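Local coordinates for protein homoaconitase large subunit (Methanocaldococcus jannaschii, PDB 4KP2) that catalyses, as the iron-sulfur large subunit of a heterotetrameric hydro-lyase, the dehydration of (R)-homocitrate to cis-homoaconitate and its hydration to homoisocitrate, at residues V178-K183 / E215-M220; V187-I192 / R225-N230; G392-G397 / I415-Y420. All coordinates share one frame; numbering follows the deposited sequence.

Interactions 1 and 2 are neighbours and touch each other, M220 against I192 and R225. Strand 167-180 and helix 189-200 follow one another in the chain, as do helices 215-219 and 222-230, so each contact joins one member of each pair. Interaction 1 is partly buried and mixes backbone and carboxylate bonds with valine and isoleucine packing. Interaction 2 is buried, meets through methyl groups, and lies closer to the predicted cluster cysteines. Interaction 3 stands apart, its centre about 35 Å and about 25 Å from those of interactions 1 and 2. It is partly exposed, joins the loop before strand 399-402 to the start of strand 418-421 in another sheet, and borders the second subunit.

Interaction 1: residues V178-K183 / E215-M220; sequences VDIVGK and EVVKNM
E215 bonds the backbone N-H of G182 with its carboxylate. OE1 of E215 lies 2.5 Å from N of G182, with an N-H...O angle of 156°. The exact length is doubtful. It uses the anti lone pair, the one turned away from OE2. The other bond between the segments joins backbone to backbone: N of V216 donates to O of I180 at 3.1 Å. This N-H belongs to the first turn of helix 215-219, where the helix itself offers no carbonyl to bind.

The torsions of E215 explain its reach. CG sits between the backbone N and the carbonyl carbon (chi1 55°), and the chain runs extended from there. It crosses V181 at about a right angle, with CG of E215 3.7 Å from CA of V181. K183 bends back instead, and its NZ bonds O of G182 at 2.6 Å. Both backbone polar groups of G182 are therefore held. NZ of K183 is 4.2 Å from OE1 of E215, beyond a salt bridge, though the opposite charges probably still attract.

Strand 167-180, helix 189-200 and parallel strand 208-213 form a beta-alpha-beta crossover, and helix 215-219 leaves the end of its second strand. I180 bonds G213 through the backbone. The axes of the short segments, strand 178-180 and helix 215-219, stand 79° apart. G182 has positive phi, and a side chain there would press on the carbonyl oxygen of V181.

Apolar packing fills the inner side. CG2 of I180 meets CB of V216 at 3.7 Å. CD1 of I180 meets CG2 of V217 at 3.8 Å, the two side chains crossing at about a right angle. CG2 of V216 lies close to the carbonyl oxygens of both I180 and G182. V217 and I180 both also touch Y212 of strand 208-213.

Interaction 2: residues V187-I192 / R225-N230; sequences VSAKDI and RLTLCN
K190 and T227 have the nearest CA atoms, 6.4 Å apart, where the first turn of helix 189-200 lies beside the middle of helix 222-230. Small side chains meet here. CB of A189 lies 4.2 Å from CB of T227. CG2 of T227 rests against the backbone of K190, 4.0 Å from its CA. That methyl stands anti to the backbone N of T227, and this turns it to the other helix. OG1 of T227, placed beside its own backbone N, bonds instead to the carbonyl oxygens of D223 and T324.

CD1 of L228 makes the closest touch, 3.5 Å from O of A189. The same methyl lies 4.2 Å from CB of A189 and 4.5 Å from CG2 of I192. One methyl thus touches A189 and, more loosely, I192.

Both helices pack on the mixed sheet that contains strand 167-180: I192 and L228 both touch I180. The contact is near the predicted [4Fe-4S] site. The T227 side chain is about 8 Å from that of C323, whose sequence neighbour T324 it bonds.

The side chain of K190 sets off away from helix 222-230 and curls through three bent torsions. NZ of K190 bonds OD1 of N325, OG1 of T324 and O of T403. These three oxygens give the buried ammonium its partners. T324 and N325 directly follow the predicted cluster ligand C323, so the bonds link the helix start to that loop.

S188 is the N-cap of helix 189-200. Its N donates to OD2 of D191 at 2.8 Å, with an N-H...O angle of 148°. OD1 of D191 accepts from N of Q294.

Interaction 3: residues G392-G397 / I415-Y420; sequences GVLAEG and INSYIY
The contact lies where the chain enters strands 399-402 and 418-421 of a five-stranded parallel sheet; here E396 and G397 meet N416. E396 is extended, its CG anti to the backbone N (chi1 -176°), which carries the carboxylate alongside N416. The two side chains point the same way, with CG of E396 3.7 Å from CB of N416. ND2 of N416 donates to OE2 of E396 at 3.1 Å, with an N-H...O angle of 151°. OE2 lies near the amide plane of N416, but the donor comes from above the carboxylate plane. The two planes are 41° apart. N of G397 bonds O of N416 at 3.2 Å, also from above the carbonyl plane. An alanine in place of N416 would probably leave the E396 carboxylate without this donor and freer to turn, while the backbone bond could remain. N of E396 bonds OE2 of E94 of the second subunit.

Inward, CB of S417 lies 3.4 Å from O of A395 and 3.8 Å from CB of L394. OG of S417 bonds O of H414. CD1 of L394 reaches O of Y418 at 3.6 Å and CG1 of I419 at 4.2 Å. CA of G397 sits at the edge of the Y418 ring.

Y418 bonds E398 and C400 through the backbone, and L394 packs on C400 of strand 399-402. Strand 418-421 is an outermost strand of the sheet within this chain.

Interaction 1: residues V178-K183 / E215-M220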
# COMPACT_ATOMS: atom_id res chain seq x y z
N VAL A 178 13.85 35.28 5.65
CA VAL A 178 12.57 35.11 6.33
C VAL A 178 12.78 34.86 7.82
O VAL A 178 13.07 33.73 8.24
CB VAL A 178 11.76 33.95 5.73
CG1 VAL A 178 10.41 33.82 6.43
CG2 VAL A 178 11.56 34.17 4.24
N ASP A 179 12.64 35.91 8.62
CA ASP A 179 12.74 35.79 10.07
C ASP A 179 11.38 35.43 10.66
O ASP A 179 10.39 36.11 10.43
CB ASP A 179 13.25 37.10 10.69
CG ASP A 179 14.73 37.30 10.48
OD1 ASP A 179 15.11 37.95 9.49
OD2 ASP A 179 15.52 36.82 11.32
N ILE A 180 11.35 34.35 11.43
CA ILE A 180 10.13 33.91 12.08
C ILE A 180 10.25 34.04 13.60
O ILE A 180 11.00 33.30 14.24
CB ILE A 180 9.78 32.46 11.72
CG1 ILE A 180 9.80 32.28 10.20
CG2 ILE A 180 8.43 32.08 12.28
CD1 ILE A 180 9.48 30.88 9.75
N VAL A 181 9.52 35.00 14.16
CA VAL A 181 9.59 35.26 15.60
C VAL A 181 8.21 35.19 16.25
O VAL A 181 7.19 35.22 15.57
CB VAL A 181 10.20 36.64 15.88
CG1 VAL A 181 11.65 36.69 15.41
CG2 VAL A 181 9.38 37.73 15.22
N GLY A 182 8.20 35.09 17.58
CA GLY A 182 6.96 34.98 18.32
C GLY A 182 6.81 33.61 18.95
O GLY A 182 7.72 32.78 18.88
N LYS A 183 5.66 33.36 19.57
CA LYS A 183 5.40 32.07 20.21
C LYS A 183 3.96 31.59 20.06
O LYS A 183 3.01 32.34 20.29
CB LYS A 183 5.80 32.11 21.69
CG LYS A 183 7.29 31.90 21.92
CD LYS A 183 7.73 30.53 21.43
CE LYS A 183 9.23 30.48 21.19
NZ LYS A 183 9.63 31.41 20.10
N GLU A 215 13.72 33.29 16.30
CA GLU A 215 13.62 32.49 17.52
C GLU A 215 12.81 31.21 17.31
O GLU A 215 13.07 30.20 17.96
CB GLU A 215 13.01 33.33 18.65
CG GLU A 215 11.67 33.95 18.31
CD GLU A 215 11.23 34.99 19.33
OE1 GLU A 215 10.08 35.46 19.25
OE2 GLU A 215 12.05 35.34 20.21
N VAL A 216 11.83 31.26 16.42
CA VAL A 216 10.99 30.11 16.14
C VAL A 216 11.77 29.03 15.40
O VAL A 216 11.74 27.86 15.78
CB VAL A 216 9.74 30.49 15.32
CG1 VAL A 216 8.91 29.26 15.01
CG2 VAL A 216 8.92 31.52 16.07
N VAL A 217 12.46 29.43 14.33
CA VAL A 217 13.27 28.50 13.55
C VAL A 217 14.41 27.95 14.39
O VAL A 217 14.77 26.78 14.29
CB VAL A 217 13.83 29.19 12.29
CG1 VAL A 217 14.67 28.21 11.48
CG2 VAL A 217 12.70 29.75 11.44
N LYS A 218 14.98 28.81 15.24
CA LYS A 218 16.07 28.42 16.12
C LYS A 218 15.62 27.38 17.14
O LYS A 218 16.41 26.54 17.57
CB LYS A 218 16.64 29.65 16.83
CG LYS A 218 17.88 29.39 17.66
CD LYS A 218 19.07 29.05 16.78
CE LYS A 218 20.34 28.89 17.61
NZ LYS A 218 21.54 28.65 16.76
N ASN A 219 14.35 27.45 17.53
CA ASN A 219 13.80 26.52 18.52
C ASN A 219 13.18 25.28 17.88
O ASN A 219 12.83 24.33 18.58
CB ASN A 219 12.79 27.23 19.41
CG ASN A 219 13.43 28.24 20.33
OD1 ASN A 219 14.54 28.03 20.84
ND2 ASN A 219 12.75 29.36 20.56
N MET A 220 13.04 25.31 16.56
CA MET A 220 12.48 24.17 15.83
C MET A 220 13.39 22.96 15.89
O MET A 220 14.62 23.09 15.89
CB MET A 220 12.26 24.54 14.37
CG MET A 220 10.92 25.16 14.05
SD MET A 220 10.67 25.24 12.27
CE MET A 220 9.08 26.05 12.18

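Interaction 2: residues V187-I192 / R225-N230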
# COMPACT_ATOMS: atom_id res chain seq x y z
N VAL A 187 -0.08 25.82 16.76
CA VAL A 187 0.19 25.65 15.34
C VAL A 187 1.43 24.80 15.12
O VAL A 187 2.23 24.60 16.04
CB VAL A 187 0.37 27.01 14.63
CG1 VAL A 187 -0.91 27.82 14.72
CG2 VAL A 187 1.54 27.77 15.25
N SER A 188 1.60 24.30 13.90
CA SER A 188 2.74 23.46 13.57
C SER A 188 3.62 24.11 12.52
O SER A 188 3.32 25.19 12.02
CB SER A 188 2.27 22.09 13.08
OG SER A 188 1.53 22.21 11.87
N ALA A 189 4.72 23.44 12.19
CA ALA A 189 5.66 23.94 11.20
C ALA A 189 5.00 24.05 9.82
O ALA A 189 5.36 24.92 9.03
CB ALA A 189 6.88 23.04 11.13
N LYS A 190 4.05 23.16 9.56
CA LYS A 190 3.29 23.21 8.32
C LYS A 190 2.40 24.46 8.31
O LYS A 190 2.28 25.13 7.29
CB LYS A 190 2.44 21.95 8.15
CG LYS A 190 1.42 22.03 7.01
CD LYS A 190 2.08 22.34 5.67
CE LYS A 190 2.90 21.16 5.16
NZ LYS A 190 2.03 19.98 4.86
N ASP A 191 1.81 24.76 9.46
CA ASP A 191 1.00 25.96 9.60
C ASP A 191 1.87 27.20 9.42
O ASP A 191 1.41 28.22 8.91
CB ASP A 191 0.32 26.00 10.97
CG ASP A 191 -0.65 24.85 11.18
OD1 ASP A 191 -1.78 24.92 10.66
OD2 ASP A 191 -0.27 23.88 11.86
N ILE A 192 3.12 27.10 9.85
CA ILE A 192 4.06 28.21 9.76
C ILE A 192 4.52 28.44 8.32
O ILE A 192 4.48 29.56 7.82
CB ILE A 192 5.28 27.98 10.66
CG1 ILE A 192 4.85 27.94 12.12
CG2 ILE A 192 6.31 29.07 10.44
CD1 ILE A 192 5.94 27.49 13.07
N ARG A 225 12.26 22.08 10.57
CA ARG A 225 13.14 22.72 9.61
C ARG A 225 13.08 22.05 8.24
O ARG A 225 13.23 22.71 7.21
CB ARG A 225 14.58 22.73 10.13
CG ARG A 225 14.75 23.53 11.41
CD ARG A 225 16.20 23.55 11.87
NE ARG A 225 16.37 24.32 13.09
CZ ARG A 225 17.53 24.51 13.70
NH1 ARG A 225 18.64 23.99 13.19
NH2 ARG A 225 17.59 25.23 14.81
N LEU A 226 12.84 20.74 8.24
CA LEU A 226 12.67 20.00 7.00
C LEU A 226 11.42 20.46 6.26
O LEU A 226 11.40 20.53 5.04
CB LEU A 226 12.58 18.50 7.28
CG LEU A 226 13.82 17.66 6.99
CD1 LEU A 226 15.03 18.17 7.75
CD2 LEU A 226 13.56 16.19 7.31
N THR A 227 10.38 20.78 7.03
CA THR A 227 9.11 21.22 6.45
C THR A 227 9.24 22.60 5.81
O THR A 227 8.72 22.83 4.72
CB THR A 227 8.00 21.27 7.52
OG1 THR A 227 7.85 19.97 8.11
CG2 THR A 227 6.68 21.70 6.91
N LEU A 228 9.93 23.50 6.49
CA LEU A 228 10.10 24.87 6.00
C LEU A 228 10.90 24.92 4.70
O LEU A 228 10.58 25.69 3.79
CB LEU A 228 10.77 25.74 7.06
CG LEU A 228 9.85 26.64 7.89
CD1 LEU A 228 8.73 25.84 8.53
CD2 LEU A 228 10.64 27.40 8.94
N CYS A 229 11.95 24.11 4.62
CA CYS A 229 12.80 24.09 3.43
C CYS A 229 12.18 23.29 2.30
O CYS A 229 12.57 23.43 1.14
CB CYS A 229 14.18 23.53 3.78
SG CYS A 229 15.12 24.52 4.96
N ASN A 230 11.21 22.44 2.63
CA ASN A 230 10.55 21.60 1.64
C ASN A 230 9.62 22.40 0.73
O ASN A 230 9.51 22.12 -0.46
CB ASN A 230 9.77 20.48 2.32
CG ASN A 230 9.13 19.53 1.32
OD1 ASN A 230 8.05 19.80 0.79
ND2 ASN A 230 9.79 18.41 1.06

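Interaction 3: residues G392-G397 / I415-Y420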
# COMPACT_ATOMS: atom_id res chain seq x y z
N GLY A 392 -3.78 6.87 -4.30
CA GLY A 392 -5.12 7.22 -3.87
C GLY A 392 -5.75 8.25 -4.79
O GLY A 392 -6.00 9.39 -4.40
N VAL A 393 -5.99 7.84 -6.03
CA VAL A 393 -6.50 8.73 -7.07
C VAL A 393 -7.90 9.25 -6.78
O VAL A 393 -8.78 8.49 -6.36
CB VAL A 393 -6.47 8.03 -8.45
CG1 VAL A 393 -7.05 8.94 -9.53
CG2 VAL A 393 -5.05 7.63 -8.80
N LEU A 394 -8.11 10.54 -7.00
CA LEU A 394 -9.40 11.18 -6.78
C LEU A 394 -10.30 11.09 -8.01
O LEU A 394 -9.81 11.03 -9.14
CB LEU A 394 -9.21 12.65 -6.41
CG LEU A 394 -8.42 12.95 -5.14
CD1 LEU A 394 -8.30 14.46 -4.96
CD2 LEU A 394 -9.08 12.31 -3.94
N ALA A 395 -11.60 11.09 -7.77
CA ALA A 395 -12.57 11.09 -8.86
C ALA A 395 -13.09 12.51 -9.08
O ALA A 395 -12.65 13.45 -8.41
CB ALA A 395 -13.72 10.15 -8.55
N GLU A 396 -14.03 12.66 -10.00
CA GLU A 396 -14.58 13.97 -10.33
C GLU A 396 -15.45 14.51 -9.20
O GLU A 396 -16.41 13.87 -8.78
CB GLU A 396 -15.38 13.91 -11.63
CG GLU A 396 -15.90 15.26 -12.09
CD GLU A 396 -16.58 15.19 -13.44
OE1 GLU A 396 -16.77 14.07 -13.96
OE2 GLU A 396 -16.92 16.27 -13.98
N GLY A 397 -15.10 15.70 -8.72
CA GLY A 397 -15.85 16.34 -7.66
C GLY A 397 -15.45 15.86 -6.28
O GLY A 397 -16.05 16.24 -5.28
N ILE A 415 -9.42 16.09 -13.34
CA ILE A 415 -9.14 17.52 -13.48
C ILE A 415 -10.14 18.37 -12.70
O ILE A 415 -9.88 19.53 -12.39
CB ILE A 415 -9.14 17.93 -14.97
CG1 ILE A 415 -8.46 19.30 -15.16
CG2 ILE A 415 -10.55 17.93 -15.54
CD1 ILE A 415 -7.03 19.33 -14.70
N ASN A 416 -11.29 17.78 -12.37
CA ASN A 416 -12.32 18.49 -11.61
C ASN A 416 -12.34 18.08 -10.14
O ASN A 416 -13.35 18.25 -9.46
CB ASN A 416 -13.69 18.28 -12.25
CG ASN A 416 -13.76 18.80 -13.67
OD1 ASN A 416 -13.10 19.78 -14.01
ND2 ASN A 416 -14.56 18.15 -14.50
N SER A 417 -11.22 17.53 -9.67
CA SER A 417 -11.09 17.15 -8.27
C SER A 417 -10.47 18.29 -7.47
O SER A 417 -9.92 19.23 -8.04
CB SER A 417 -10.24 15.88 -8.14
OG SER A 417 -8.97 16.05 -8.74
N TYR A 418 -10.55 18.20 -6.15
CA TYR A 418 -10.08 19.27 -5.29
C TYR A 418 -9.14 18.78 -4.19
O TYR A 418 -9.31 17.69 -3.66
CB TYR A 418 -11.27 20.01 -4.66
CG TYR A 418 -12.26 20.53 -5.68
CD1 TYR A 418 -12.09 21.79 -6.25
CD2 TYR A 418 -13.35 19.77 -6.07
CE1 TYR A 418 -12.99 22.27 -7.18
CE2 TYR A 418 -14.26 20.25 -7.00
CZ TYR A 418 -14.07 21.50 -7.55
OH TYR A 418 -14.97 21.97 -8.48
N ILE A 419 -8.15 19.60 -3.88
CA ILE A 419 -7.15 19.26 -2.86
C ILE A 419 -7.01 20.39 -1.85
O ILE A 419 -6.99 21.57 -2.21
CB ILE A 419 -5.77 18.99 -3.50
CG1 ILE A 419 -5.88 17.90 -4.57
CG2 ILE A 419 -4.75 18.60 -2.44
CD1 ILE A 419 -4.57 17.61 -5.26
N TYR A 420 -6.91 20.03 -0.57
CA TYR A 420 -6.65 21.00 0.48
C TYR A 420 -5.40 20.59 1.26
O TYR A 420 -5.19 19.41 1.54
CB TYR A 420 -7.84 21.11 1.43
CG TYR A 420 -9.04 21.83 0.85
CD1 TYR A 420 -9.87 21.20 -0.06
CD2 TYR A 420 -9.35 23.13 1.23
CE1 TYR A 420 -10.97 21.84 -0.59
CE2 TYR A 420 -10.45 23.78 0.70
CZ TYR A 420 -11.26 23.13 -0.21
OH TYR A 420 -12.35 23.77 -0.73